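Local coordinates for GTPase-activating protein GYP1 (Saccharomyces cerevisiae, PDB 1FKM) that stimulates GTP hydrolysis by the Ypt/Rab GTPases Ypt1 and Ypt7, supplying an arginine finger and a glutamine finger in trans through its TBC domain, at residues 32-37 and 253-258; 41-46 and 141-146; 47-52 and 175-180. One frame throughout, in Å; residues are numbered along the deposited sequence.

Interaction 1: 32-37 and 253-258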
ATOM      1  N   ASN A  32      -5.718  11.083  10.737  1.00 23.12           N
ATOM      2  CA  ASN A  32      -6.737  11.849  10.033  1.00 24.67           C
ATOM      3  C   ASN A  32      -6.296  12.422   8.694  1.00 24.42           C
ATOM      4  O   ASN A  32      -6.962  13.298   8.154  1.00 24.27           O
ATOM      5  CB  ASN A  32      -7.240  12.981  10.934  1.00 26.93           C
ATOM      6  CG  ASN A  32      -7.686  12.479  12.294  1.00 29.89           C
ATOM      7  OD1 ASN A  32      -8.473  11.538  12.391  1.00 30.46           O
ATOM      8  ND2 ASN A  32      -7.182  13.101  13.351  1.00 30.84           N
ATOM      9  N   GLY A  33      -5.176  11.935   8.165  1.00 22.64           N
ATOM     10  CA  GLY A  33      -4.703  12.423   6.883  1.00 21.75           C
ATOM     11  C   GLY A  33      -3.425  13.233   6.969  1.00 21.93           C
ATOM     12  O   GLY A  33      -3.242  14.044   7.880  1.00 23.34           O
ATOM     13  N   ILE A  34      -2.542  13.021   6.004  1.00 19.83           N
ATOM     14  CA  ILE A  34      -1.265  13.716   5.965  1.00 18.90           C
ATOM     15  C   ILE A  34      -1.187  14.643   4.757  1.00 20.57           C
ATOM     16  O   ILE A  34      -1.446  14.214   3.629  1.00 20.35           O
ATOM     17  CB  ILE A  34      -0.099  12.700   5.876  1.00 20.87           C
ATOM     18  CG1 ILE A  34      -0.157  11.742   7.071  1.00 18.51           C
ATOM     19  CG2 ILE A  34       1.238  13.436   5.839  1.00 18.37           C
ATOM     20  CD1 ILE A  34       0.678  10.465   6.885  1.00 18.58           C
ATOM     21  N   PRO A  35      -0.844  15.928   4.977  1.00 20.46           N
ATOM     22  CA  PRO A  35      -0.728  16.896   3.882  1.00 22.09           C
ATOM     23  C   PRO A  35       0.213  16.287   2.842  1.00 22.73           C
ATOM     24  O   PRO A  35       1.249  15.729   3.202  1.00 20.17           O
ATOM     25  CB  PRO A  35      -0.110  18.109   4.568  1.00 21.70           C
ATOM     26  CG  PRO A  35      -0.690  18.033   5.959  1.00 22.44           C
ATOM     27  CD  PRO A  35      -0.560  16.565   6.277  1.00 21.55           C
ATOM     28  N   LYS A  36      -0.134  16.398   1.564  1.00 22.32           N
ATOM     29  CA  LYS A  36       0.697  15.804   0.521  1.00 25.59           C
ATOM     30  C   LYS A  36       2.178  16.168   0.586  1.00 24.32           C
ATOM     31  O   LYS A  36       3.035  15.316   0.354  1.00 23.77           O
ATOM     32  CB  LYS A  36       0.136  16.133  -0.869  1.00 34.08           C
ATOM     33  CG  LYS A  36       0.047  17.611  -1.205  1.00 40.96           C
ATOM     34  CD  LYS A  36      -0.427  17.801  -2.641  1.00 47.96           C
ATOM     35  CE  LYS A  36      -0.538  19.272  -3.022  1.00 50.68           C
ATOM     36  NZ  LYS A  36      -1.595  19.969  -2.238  1.00 57.46           N
ATOM     37  N   ILE A  37       2.499  17.413   0.912  1.00 23.96           N
ATOM     38  CA  ILE A  37       3.903  17.803   0.972  1.00 23.83           C
ATOM     39  C   ILE A  37       4.688  17.039   2.054  1.00 24.33           C
ATOM     40  O   ILE A  37       5.904  16.868   1.945  1.00 22.41           O
ATOM     41  CB  ILE A  37       4.052  19.326   1.198  1.00 32.16           C
ATOM     42  CG1 ILE A  37       5.518  19.729   1.031  1.00 34.71           C
ATOM     43  CG2 ILE A  37       3.544  19.712   2.585  1.00 32.40           C
ATOM     44  CD1 ILE A  37       5.754  21.219   1.112  1.00 41.04           C
HETATM   45  N   MSE A 253      -5.900   6.466   2.223  1.00 18.97           N
HETATM   46  CA  MSE A 253      -6.153   5.331   3.113  1.00 21.80           C
HETATM   47  C   MSE A 253      -4.874   4.903   3.815  1.00 19.67           C
HETATM   48  O   MSE A 253      -4.881   4.575   5.009  1.00 17.65           O
HETATM   49  CB  MSE A 253      -6.667   4.127   2.325  1.00 24.79           C
HETATM   50  CG  MSE A 253      -8.044   4.273   1.744  1.00 35.46           C
HETATM   51 SE   MSE A 253      -8.490   2.680   0.744  1.00 45.03          SE
HETATM   52  CE  MSE A 253      -8.377   1.396   2.185  1.00 32.60           C
ATOM     53  N   TRP A 254      -3.776   4.878   3.066  1.00 18.69           N
ATOM     54  CA  TRP A 254      -2.499   4.471   3.648  1.00 18.82           C
ATOM     55  C   TRP A 254      -1.999   5.382   4.767  1.00 17.54           C
ATOM     56  O   TRP A 254      -1.256   4.928   5.635  1.00 18.81           O
ATOM     57  CB  TRP A 254      -1.448   4.297   2.544  1.00 20.62           C
ATOM     58  CG  TRP A 254      -1.620   2.976   1.824  1.00 25.34           C
ATOM     59  CD1 TRP A 254      -2.802   2.342   1.553  1.00 28.62           C
ATOM     60  CD2 TRP A 254      -0.588   2.141   1.280  1.00 27.56           C
ATOM     61  NE1 TRP A 254      -2.571   1.168   0.879  1.00 28.83           N
ATOM     62  CE2 TRP A 254      -1.222   1.020   0.696  1.00 28.72           C
ATOM     63  CE3 TRP A 254       0.810   2.231   1.229  1.00 28.02           C
ATOM     64  CZ2 TRP A 254      -0.504  -0.007   0.067  1.00 30.92           C
ATOM     65  CZ3 TRP A 254       1.524   1.207   0.602  1.00 30.35           C
ATOM     66  CH2 TRP A 254       0.862   0.106   0.032  1.00 29.26           C
ATOM     67  N   ASP A 255      -2.399   6.653   4.766  1.00 18.78           N
ATOM     68  CA  ASP A 255      -1.988   7.554   5.852  1.00 18.57           C
ATOM     69  C   ASP A 255      -2.504   6.922   7.144  1.00 17.96           C
ATOM     70  O   ASP A 255      -1.806   6.869   8.164  1.00 17.88           O
ATOM     71  CB  ASP A 255      -2.644   8.943   5.757  1.00 18.74           C
ATOM     72  CG  ASP A 255      -2.202   9.751   4.554  1.00 20.09           C
ATOM     73  OD1 ASP A 255      -1.144   9.466   3.957  1.00 19.20           O
ATOM     74  OD2 ASP A 255      -2.935  10.711   4.219  1.00 19.30           O
ATOM     75  N   THR A 256      -3.750   6.462   7.092  1.00 17.91           N
ATOM     76  CA  THR A 256      -4.389   5.855   8.249  1.00 17.61           C
ATOM     77  C   THR A 256      -3.871   4.453   8.544  1.00 18.04           C
ATOM     78  O   THR A 256      -3.650   4.111   9.708  1.00 19.30           O
ATOM     79  CB  THR A 256      -5.924   5.826   8.087  1.00 20.19           C
ATOM     80  OG1 THR A 256      -6.404   7.167   7.945  1.00 19.22           O
ATOM     81  CG2 THR A 256      -6.590   5.187   9.316  1.00 19.51           C
ATOM     82  N   TYR A 257      -3.678   3.638   7.508  1.00 17.21           N
ATOM     83  CA  TYR A 257      -3.149   2.301   7.729  1.00 18.50           C
ATOM     84  C   TYR A 257      -1.783   2.381   8.408  1.00 19.18           C
ATOM     85  O   TYR A 257      -1.523   1.660   9.368  1.00 19.26           O
ATOM     86  CB  TYR A 257      -3.007   1.544   6.410  1.00 21.29           C
ATOM     87  CG  TYR A 257      -4.243   0.778   6.001  1.00 25.63           C
ATOM     88  CD1 TYR A 257      -5.481   1.410   5.895  1.00 27.25           C
ATOM     89  CD2 TYR A 257      -4.166  -0.578   5.679  1.00 29.41           C
ATOM     90  CE1 TYR A 257      -6.614   0.707   5.473  1.00 28.90           C
ATOM     91  CE2 TYR A 257      -5.286  -1.286   5.257  1.00 28.94           C
ATOM     92  CZ  TYR A 257      -6.504  -0.639   5.153  1.00 29.02           C
ATOM     93  OH  TYR A 257      -7.603  -1.338   4.705  1.00 31.64           O
ATOM     94  N   LEU A 258      -0.914   3.260   7.912  1.00 19.49           N
ATOM     95  CA  LEU A 258       0.423   3.401   8.489  1.00 20.46           C
ATOM     96  C   LEU A 258       0.390   3.985   9.904  1.00 21.39           C
ATOM     97  O   LEU A 258       1.219   3.637  10.743  1.00 21.80           O
ATOM     98  CB  LEU A 258       1.308   4.273   7.580  1.00 20.34           C
ATOM     99  CG  LEU A 258       1.632   3.691   6.194  1.00 21.15           C
ATOM    100  CD1 LEU A 258       2.388   4.718   5.361  1.00 21.16           C
ATOM    101  CD2 LEU A 258       2.458   2.426   6.341  1.00 22.79           C
TER
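I34 and D255 meet where the loop between helices 23-30 and 39-46 runs past helix 247-261 in the all-helical Rab-GAP TBC domain, a case of one buried carboxylate serving several parts of a fold at once. The two side chains cross obliquely, the D255 carboxylate reaching the backbone N-H of I34 while the aliphatic branch of I34 leans against the same group. The bond from I34 N to D255 OD2 is 2.9 Å long and nearly straight, 163° at the hydrogen, yet it arrives steeply, 66° out of the carboxylate plane. CG1 of I34 lies beside its own backbone N, chi1 -58°, which carries CD1 along the carboxylate to 3.6 Å from D255 OD1. That oxygen has polar partners of its own on helix 39-46, a salt bridge to R39 and a hydrogen bond from W43, so the carboxylate is gripped from both the loop and the helix that follows it. The arginine probably keeps D255 ionised. G33 has a backbone conformation in which a CB would clash with the preceding carbonyl, which by itself calls for glycine; its CA passes 3.6 Å from D255 OD2.

Interaction 2: 41-46 and 141-146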
ATOM      1  N   VAL A  41       8.244  12.070   3.979  1.00 21.02           N
ATOM      2  CA  VAL A  41       8.893  11.958   5.281  1.00 20.24           C
ATOM      3  C   VAL A  41       8.060  11.211   6.320  1.00 18.87           C
ATOM      4  O   VAL A  41       8.555  10.293   6.976  1.00 19.30           O
ATOM      5  CB  VAL A  41       9.246  13.348   5.839  1.00 24.99           C
ATOM      6  CG1 VAL A  41       9.715  13.230   7.283  1.00 27.31           C
ATOM      7  CG2 VAL A  41      10.344  13.973   4.992  1.00 30.36           C
ATOM      8  N   VAL A  42       6.794  11.590   6.460  1.00 16.21           N
ATOM      9  CA  VAL A  42       5.930  10.962   7.455  1.00 16.53           C
ATOM     10  C   VAL A  42       5.704   9.478   7.213  1.00 14.97           C
ATOM     11  O   VAL A  42       5.701   8.698   8.161  1.00 15.68           O
ATOM     12  CB  VAL A  42       4.568  11.695   7.556  1.00 17.23           C
ATOM     13  CG1 VAL A  42       3.682  11.012   8.596  1.00 17.14           C
ATOM     14  CG2 VAL A  42       4.799  13.154   7.950  1.00 17.20           C
ATOM     15  N   TRP A  43       5.511   9.074   5.959  1.00 17.77           N
ATOM     16  CA  TRP A  43       5.325   7.656   5.673  1.00 18.00           C
ATOM     17  C   TRP A  43       6.579   6.864   6.067  1.00 17.93           C
ATOM     18  O   TRP A  43       6.484   5.772   6.627  1.00 18.54           O
ATOM     19  CB  TRP A  43       5.029   7.440   4.188  1.00 18.70           C
ATOM     20  CG  TRP A  43       3.584   7.590   3.823  1.00 19.07           C
ATOM     21  CD1 TRP A  43       2.644   8.371   4.454  1.00 19.15           C
ATOM     22  CD2 TRP A  43       2.922   6.991   2.702  1.00 19.58           C
ATOM     23  NE1 TRP A  43       1.439   8.291   3.784  1.00 21.50           N
ATOM     24  CE2 TRP A  43       1.584   7.453   2.707  1.00 19.94           C
ATOM     25  CE3 TRP A  43       3.332   6.108   1.691  1.00 18.43           C
ATOM     26  CZ2 TRP A  43       0.654   7.063   1.742  1.00 19.23           C
ATOM     27  CZ3 TRP A  43       2.400   5.719   0.724  1.00 18.97           C
ATOM     28  CH2 TRP A  43       1.082   6.197   0.760  1.00 19.26           C
ATOM     29  N   LYS A  44       7.752   7.410   5.769  1.00 15.84           N
ATOM     30  CA  LYS A  44       8.998   6.723   6.107  1.00 16.23           C
ATOM     31  C   LYS A  44       9.180   6.624   7.619  1.00 17.52           C
ATOM     32  O   LYS A  44       9.699   5.625   8.122  1.00 17.72           O
ATOM     33  CB  LYS A  44      10.185   7.434   5.463  1.00 14.68           C
ATOM     34  CG  LYS A  44      10.144   7.388   3.935  1.00 15.79           C
ATOM     35  CD  LYS A  44      11.284   8.176   3.306  1.00 18.39           C
ATOM     36  CE  LYS A  44      11.083   8.317   1.793  1.00 21.35           C
ATOM     37  NZ  LYS A  44      12.121   9.185   1.166  1.00 24.13           N
ATOM     38  N   LEU A  45       8.737   7.645   8.345  1.00 19.36           N
ATOM     39  CA  LEU A  45       8.844   7.625   9.804  1.00 20.14           C
ATOM     40  C   LEU A  45       7.852   6.628  10.407  1.00 20.29           C
ATOM     41  O   LEU A  45       8.207   5.838  11.277  1.00 20.49           O
ATOM     42  CB  LEU A  45       8.578   9.019  10.388  1.00 21.56           C
ATOM     43  CG  LEU A  45       9.660  10.091  10.206  1.00 22.87           C
ATOM     44  CD1 LEU A  45       9.090  11.464  10.547  1.00 20.80           C
ATOM     45  CD2 LEU A  45      10.858   9.759  11.100  1.00 23.24           C
ATOM     46  N   LEU A  46       6.610   6.650   9.928  1.00 18.44           N
ATOM     47  CA  LEU A  46       5.590   5.755  10.470  1.00 20.21           C
ATOM     48  C   LEU A  46       5.830   4.273  10.210  1.00 21.31           C
ATOM     49  O   LEU A  46       5.501   3.433  11.048  1.00 22.14           O
ATOM     50  CB  LEU A  46       4.208   6.145   9.935  1.00 20.65           C
ATOM     51  CG  LEU A  46       3.686   7.513  10.384  1.00 21.23           C
ATOM     52  CD1 LEU A  46       2.372   7.828   9.664  1.00 24.17           C
ATOM     53  CD2 LEU A  46       3.493   7.515  11.900  1.00 24.24           C
ATOM     54  N   PHE A 141       6.141   4.018  -4.177  1.00 15.12           N
ATOM     55  CA  PHE A 141       6.929   4.558  -5.286  1.00 15.69           C
ATOM     56  C   PHE A 141       6.434   5.933  -5.687  1.00 16.02           C
ATOM     57  O   PHE A 141       7.207   6.885  -5.749  1.00 15.17           O
ATOM     58  CB  PHE A 141       6.865   3.624  -6.508  1.00 17.92           C
ATOM     59  CG  PHE A 141       7.741   4.063  -7.652  1.00 20.78           C
ATOM     60  CD1 PHE A 141       9.117   3.864  -7.608  1.00 21.73           C
ATOM     61  CD2 PHE A 141       7.195   4.717  -8.751  1.00 21.92           C
ATOM     62  CE1 PHE A 141       9.941   4.313  -8.641  1.00 23.05           C
ATOM     63  CE2 PHE A 141       8.012   5.172  -9.791  1.00 22.25           C
ATOM     64  CZ  PHE A 141       9.382   4.972  -9.737  1.00 20.98           C
ATOM     65  N   GLU A 142       5.139   6.019  -5.958  1.00 19.27           N
ATOM     66  CA  GLU A 142       4.510   7.264  -6.380  1.00 20.22           C
ATOM     67  C   GLU A 142       4.598   8.369  -5.326  1.00 20.38           C
ATOM     68  O   GLU A 142       4.924   9.508  -5.645  1.00 20.14           O
ATOM     69  CB  GLU A 142       3.052   6.980  -6.749  1.00 26.34           C
ATOM     70  CG  GLU A 142       2.251   8.183  -7.141  1.00 30.55           C
ATOM     71  CD  GLU A 142       0.933   7.797  -7.786  1.00 30.82           C
ATOM     72  OE1 GLU A 142       0.860   6.711  -8.415  1.00 30.69           O
ATOM     73  OE2 GLU A 142      -0.019   8.587  -7.672  1.00 30.77           O
ATOM     74  N   THR A 143       4.310   8.037  -4.071  1.00 16.49           N
ATOM     75  CA  THR A 143       4.385   9.025  -2.998  1.00 17.55           C
ATOM     76  C   THR A 143       5.821   9.512  -2.768  1.00 15.35           C
ATOM     77  O   THR A 143       6.069  10.712  -2.598  1.00 16.87           O
ATOM     78  CB  THR A 143       3.825   8.444  -1.686  1.00 20.27           C
ATOM     79  OG1 THR A 143       2.445   8.112  -1.876  1.00 20.75           O
ATOM     80  CG2 THR A 143       3.947   9.449  -0.551  1.00 24.42           C
ATOM     81  N   PHE A 144       6.778   8.594  -2.766  1.00 17.82           N
ATOM     82  CA  PHE A 144       8.166   8.993  -2.563  1.00 17.47           C
ATOM     83  C   PHE A 144       8.678   9.830  -3.735  1.00 18.33           C
ATOM     84  O   PHE A 144       9.568  10.662  -3.573  1.00 17.19           O
ATOM     85  CB  PHE A 144       9.037   7.756  -2.356  1.00 18.29           C
ATOM     86  CG  PHE A 144       8.746   7.030  -1.077  1.00 16.52           C
ATOM     87  CD1 PHE A 144       7.882   7.581  -0.132  1.00 17.51           C
ATOM     88  CD2 PHE A 144       9.329   5.794  -0.812  1.00 17.82           C
ATOM     89  CE1 PHE A 144       7.598   6.909   1.059  1.00 18.65           C
ATOM     90  CE2 PHE A 144       9.053   5.120   0.370  1.00 17.86           C
ATOM     91  CZ  PHE A 144       8.185   5.677   1.307  1.00 17.78           C
ATOM     92  N   LEU A 145       8.103   9.608  -4.913  1.00 17.39           N
ATOM     93  CA  LEU A 145       8.481  10.361  -6.107  1.00 21.15           C
ATOM     94  C   LEU A 145       8.123  11.835  -5.947  1.00 20.34           C
ATOM     95  O   LEU A 145       8.831  12.696  -6.454  1.00 19.59           O
ATOM     96  CB  LEU A 145       7.733   9.841  -7.339  1.00 27.50           C
ATOM     97  CG  LEU A 145       8.421   9.051  -8.451  1.00 33.22           C
ATOM     98  CD1 LEU A 145       7.396   8.790  -9.554  1.00 32.69           C
ATOM     99  CD2 LEU A 145       9.610   9.825  -9.013  1.00 31.83           C
ATOM    100  N   THR A 146       7.023  12.128  -5.251  1.00 21.10           N
ATOM    101  CA  THR A 146       6.587  13.515  -5.101  1.00 20.91           C
ATOM    102  C   THR A 146       7.594  14.401  -4.390  1.00 21.66           C
ATOM    103  O   THR A 146       7.580  15.614  -4.563  1.00 23.45           O
ATOM    104  CB  THR A 146       5.211  13.639  -4.371  1.00 19.26           C
ATOM    105  OG1 THR A 146       5.321  13.184  -3.016  1.00 18.57           O
ATOM    106  CG2 THR A 146       4.149  12.821  -5.101  1.00 18.03           C
TER
HETATM  107  O   HOH W   1      11.293  10.279  -1.436  1.00 26.73           O
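K44 and W43, neighbours on helix 39-46, pack against F144 and T143 of helix 133-145 in the helical TBC fold; the short helical segments approach to 10.5 Å between axes, their directions 128° apart. Contacts with aromatic faces dominate. K44 CE stands over the centre of the F144 ring, 3.7 Å from its centroid, and K44 NZ extends the contact as a cation-pi interaction, 4.7 Å from the F144 centroid. Extended beyond CG, the lysine chain lies across this face, whereas W43 CB comes to the edge of the same ring. On the indole, T143 CG2 makes a CH-pi contact, 4.1 Å from the centroid of the W43 six-membered ring and displaced toward the rim of the indole. T143 places this methyl anti to the backbone N, with OG1 at chi1 -62° and bonded back to the carbonyl of P139 in its own helix.

Polar interactions hold the other ends of these side chains. The indole N-H is engaged by D255, and the K44 ammonium has a salt bridge to D177, so the charge lying over F144 is probably balanced by a carboxylate. A water joins the two helices as well, accepting from K44 NZ at 2.9 Å and donating to F144 O at 2.8 Å.

Interaction 3: 47-52 and 175-180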
ATOM      1  N   ILE A  47       6.403   3.945   9.059  1.00 22.69           N
ATOM      2  CA  ILE A  47       6.642   2.545   8.728  1.00 24.05           C
ATOM      3  C   ILE A  47       7.912   1.996   9.387  1.00 24.93           C
ATOM      4  O   ILE A  47       8.211   0.801   9.289  1.00 26.87           O
ATOM      5  CB  ILE A  47       6.696   2.344   7.187  1.00 26.44           C
ATOM      6  CG1 ILE A  47       6.411   0.878   6.852  1.00 28.20           C
ATOM      7  CG2 ILE A  47       8.054   2.782   6.636  1.00 26.19           C
ATOM      8  CD1 ILE A  47       6.263   0.611   5.376  1.00 32.05           C
ATOM      9  N   GLY A  48       8.647   2.868  10.064  1.00 23.29           N
ATOM     10  CA  GLY A  48       9.856   2.446  10.754  1.00 25.87           C
ATOM     11  C   GLY A  48      11.121   2.417   9.918  1.00 26.34           C
ATOM     12  O   GLY A  48      12.061   1.684  10.229  1.00 27.43           O
ATOM     13  N   TYR A  49      11.156   3.209   8.853  1.00 22.02           N
ATOM     14  CA  TYR A  49      12.326   3.247   7.992  1.00 23.65           C
ATOM     15  C   TYR A  49      13.228   4.385   8.444  1.00 24.21           C
ATOM     16  O   TYR A  49      14.346   4.159   8.900  1.00 26.35           O
ATOM     17  CB  TYR A  49      11.898   3.442   6.531  1.00 21.71           C
ATOM     18  CG  TYR A  49      13.043   3.606   5.553  1.00 21.58           C
ATOM     19  CD1 TYR A  49      14.045   2.643   5.446  1.00 20.93           C
ATOM     20  CD2 TYR A  49      13.092   4.708   4.693  1.00 20.60           C
ATOM     21  CE1 TYR A  49      15.065   2.768   4.495  1.00 21.85           C
ATOM     22  CE2 TYR A  49      14.102   4.839   3.743  1.00 20.71           C
ATOM     23  CZ  TYR A  49      15.080   3.867   3.648  1.00 22.56           C
ATOM     24  OH  TYR A  49      16.054   3.991   2.683  1.00 21.78           O
ATOM     25  N   LEU A  50      12.734   5.609   8.330  1.00 22.24           N
ATOM     26  CA  LEU A  50      13.499   6.774   8.740  1.00 22.68           C
ATOM     27  C   LEU A  50      13.541   6.847  10.268  1.00 23.01           C
ATOM     28  O   LEU A  50      12.507   6.769  10.931  1.00 20.96           O
ATOM     29  CB  LEU A  50      12.856   8.041   8.174  1.00 25.55           C
ATOM     30  CG  LEU A  50      13.671   9.335   8.188  1.00 27.69           C
ATOM     31  CD1 LEU A  50      14.901   9.191   7.281  1.00 27.29           C
ATOM     32  CD2 LEU A  50      12.800  10.472   7.700  1.00 27.60           C
ATOM     33  N   PRO A  51      14.745   6.978  10.853  1.00 25.16           N
ATOM     34  CA  PRO A  51      14.824   7.056  12.316  1.00 25.18           C
ATOM     35  C   PRO A  51      14.226   8.358  12.852  1.00 24.42           C
ATOM     36  O   PRO A  51      14.337   9.403  12.218  1.00 22.68           O
ATOM     37  CB  PRO A  51      16.327   6.929  12.593  1.00 30.32           C
ATOM     38  CG  PRO A  51      16.964   7.456  11.345  1.00 32.16           C
ATOM     39  CD  PRO A  51      16.087   6.898  10.248  1.00 29.08           C
ATOM     40  N   VAL A  52      13.581   8.292  14.014  1.00 24.03           N
ATOM     41  CA  VAL A  52      12.981   9.489  14.595  1.00 24.56           C
ATOM     42  C   VAL A  52      14.029  10.486  15.089  1.00 25.74           C
ATOM     43  O   VAL A  52      13.749  11.677  15.200  1.00 26.58           O
ATOM     44  CB  VAL A  52      12.015   9.136  15.747  1.00 28.33           C
ATOM     45  CG1 VAL A  52      10.809   8.390  15.185  1.00 29.01           C
ATOM     46  CG2 VAL A  52      12.731   8.292  16.805  1.00 29.24           C
ATOM     47  N   GLU A 175      14.498   4.290  -5.462  1.00 18.04           N
ATOM     48  CA  GLU A 175      14.327   2.843  -5.543  1.00 17.42           C
ATOM     49  C   GLU A 175      14.643   2.185  -4.206  1.00 17.14           C
ATOM     50  O   GLU A 175      13.919   1.309  -3.747  1.00 15.81           O
ATOM     51  CB  GLU A 175      15.252   2.255  -6.619  1.00 20.31           C
ATOM     52  CG  GLU A 175      14.723   2.374  -8.044  1.00 21.36           C
ATOM     53  CD  GLU A 175      15.722   1.882  -9.082  1.00 24.28           C
ATOM     54  OE1 GLU A 175      16.461   0.910  -8.806  1.00 24.37           O
ATOM     55  OE2 GLU A 175      15.756   2.463 -10.184  1.00 25.97           O
ATOM     56  N   ALA A 176      15.743   2.610  -3.594  1.00 17.59           N
ATOM     57  CA  ALA A 176      16.166   2.058  -2.311  1.00 17.19           C
ATOM     58  C   ALA A 176      15.123   2.324  -1.217  1.00 16.47           C
ATOM     59  O   ALA A 176      14.728   1.410  -0.485  1.00 17.18           O
ATOM     60  CB  ALA A 176      17.515   2.661  -1.916  1.00 16.64           C
ATOM     61  N   ASP A 177      14.677   3.571  -1.109  1.00 16.80           N
ATOM     62  CA  ASP A 177      13.683   3.915  -0.097  1.00 17.60           C
ATOM     63  C   ASP A 177      12.406   3.101  -0.312  1.00 18.06           C
ATOM     64  O   ASP A 177      11.832   2.578   0.639  1.00 17.54           O
ATOM     65  CB  ASP A 177      13.341   5.405  -0.147  1.00 18.73           C
ATOM     66  CG  ASP A 177      14.513   6.295   0.254  1.00 22.54           C
ATOM     67  OD1 ASP A 177      15.562   5.768   0.695  1.00 21.17           O
ATOM     68  OD2 ASP A 177      14.376   7.534   0.135  1.00 23.66           O
ATOM     69  N   THR A 178      11.969   3.005  -1.564  1.00 17.05           N
ATOM     70  CA  THR A 178      10.764   2.262  -1.907  1.00 16.23           C
ATOM     71  C   THR A 178      10.934   0.795  -1.515  1.00 17.16           C
ATOM     72  O   THR A 178      10.051   0.194  -0.894  1.00 17.12           O
ATOM     73  CB  THR A 178      10.474   2.382  -3.422  1.00 15.98           C
ATOM     74  OG1 THR A 178      10.300   3.767  -3.759  1.00 18.65           O
ATOM     75  CG2 THR A 178       9.202   1.622  -3.793  1.00 17.02           C
ATOM     76  N   PHE A 179      12.079   0.227  -1.875  1.00 16.61           N
ATOM     77  CA  PHE A 179      12.397  -1.169  -1.566  1.00 16.43           C
ATOM     78  C   PHE A 179      12.374  -1.482  -0.065  1.00 16.47           C
ATOM     79  O   PHE A 179      11.757  -2.463   0.372  1.00 16.92           O
ATOM     80  CB  PHE A 179      13.783  -1.517  -2.119  1.00 18.47           C
ATOM     81  CG  PHE A 179      14.331  -2.811  -1.595  1.00 19.17           C
ATOM     82  CD1 PHE A 179      13.831  -4.028  -2.045  1.00 20.33           C
ATOM     83  CD2 PHE A 179      15.327  -2.812  -0.613  1.00 20.69           C
ATOM     84  CE1 PHE A 179      14.309  -5.234  -1.525  1.00 21.73           C
ATOM     85  CE2 PHE A 179      15.811  -4.013  -0.086  1.00 20.72           C
ATOM     86  CZ  PHE A 179      15.301  -5.225  -0.541  1.00 20.81           C
ATOM     87  N   TRP A 180      13.064  -0.668   0.726  1.00 16.88           N
ATOM     88  CA  TRP A 180      13.106  -0.907   2.169  1.00 17.15           C
ATOM     89  C   TRP A 180      11.742  -0.708   2.831  1.00 18.37           C
ATOM     90  O   TRP A 180      11.420  -1.381   3.815  1.00 18.34           O
ATOM     91  CB  TRP A 180      14.139   0.007   2.841  1.00 18.30           C
ATOM     92  CG  TRP A 180      15.556  -0.320   2.476  1.00 19.28           C
ATOM     93  CD1 TRP A 180      16.430   0.475   1.799  1.00 18.37           C
ATOM     94  CD2 TRP A 180      16.260  -1.536   2.770  1.00 22.41           C
ATOM     95  NE1 TRP A 180      17.637  -0.167   1.651  1.00 22.31           N
ATOM     96  CE2 TRP A 180      17.560  -1.403   2.238  1.00 21.80           C
ATOM     97  CE3 TRP A 180      15.917  -2.723   3.432  1.00 24.49           C
ATOM     98  CZ2 TRP A 180      18.525  -2.412   2.346  1.00 24.87           C
ATOM     99  CZ3 TRP A 180      16.882  -3.730   3.540  1.00 25.71           C
ATOM    100  CH2 TRP A 180      18.168  -3.562   2.999  1.00 24.67           C
TER
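The Y49 ring has the backbone O of D177 over one face, while W180 CB approaches it obliquely. Y49 and the five-membered ring of W180 are near parallel, 19° between planes, but with centroids 5.6 Å apart they are slid so far that they barely overlap. The contact is made instead at the root of the tryptophan, whose CB lies 3.3 Å from Y49 CE1. F179 CE2 lies over one face of the W180 indole, offset toward its rim, and F60 meets Y49 edge-to-face.

The phenol carries the polar part of the contact. Y49 has CG anti to the backbone N, chi1 175°, which sends the ring from the loop toward the helix and lets OH donate to D177 OD1 over 2.7 Å. The hydroxyl comes in 36° out of the carboxylate plane. D177 OD2 has R65 as a partner besides K44, so both oxygens of this buried acid are engaged, and the two cations probably hold it ionised. A phenylalanine in place of Y49 would probably leave D177 OD1 without its hydroxyl donor and the ring free of the bond that fixes its outer end.

G48 closes helix 39-46 with a Schellman motif, its positive phi turning the chain just before Y49 enters the contact. The loop thus reaches helix 168-186 directly after helix 39-46 ends. Helix 57-74 borders the same site through F60, R65 and K64, whose carbonyl accepts the W180 N-H, while helix 107-123 lies against F179 and W180.

Helix 39-46 and the loops at its two ends join the three contacts, all within the Rab-GAP TBC domain and away from the arginine finger R96 and the glutamine finger Q131. Centres of interactions 1 and 2 are about 10 Å apart, bridged by a probable hydrogen bond of 2.8 Å from W43 NE1 to D255 OD1. Interactions 2 and 3 are closer, about 8 Å between centres, and share a salt bridge of 3.0 Å between K44 NZ and D177 OD2. Interactions 1 and 3, with centres about 16 Å apart, touch through packing of L258 CD2 on I47 CG1, 4.3 Å apart. Adjacent residues W43 and K44 thus face two different buried aspartates, on helices 247-261 and 168-186.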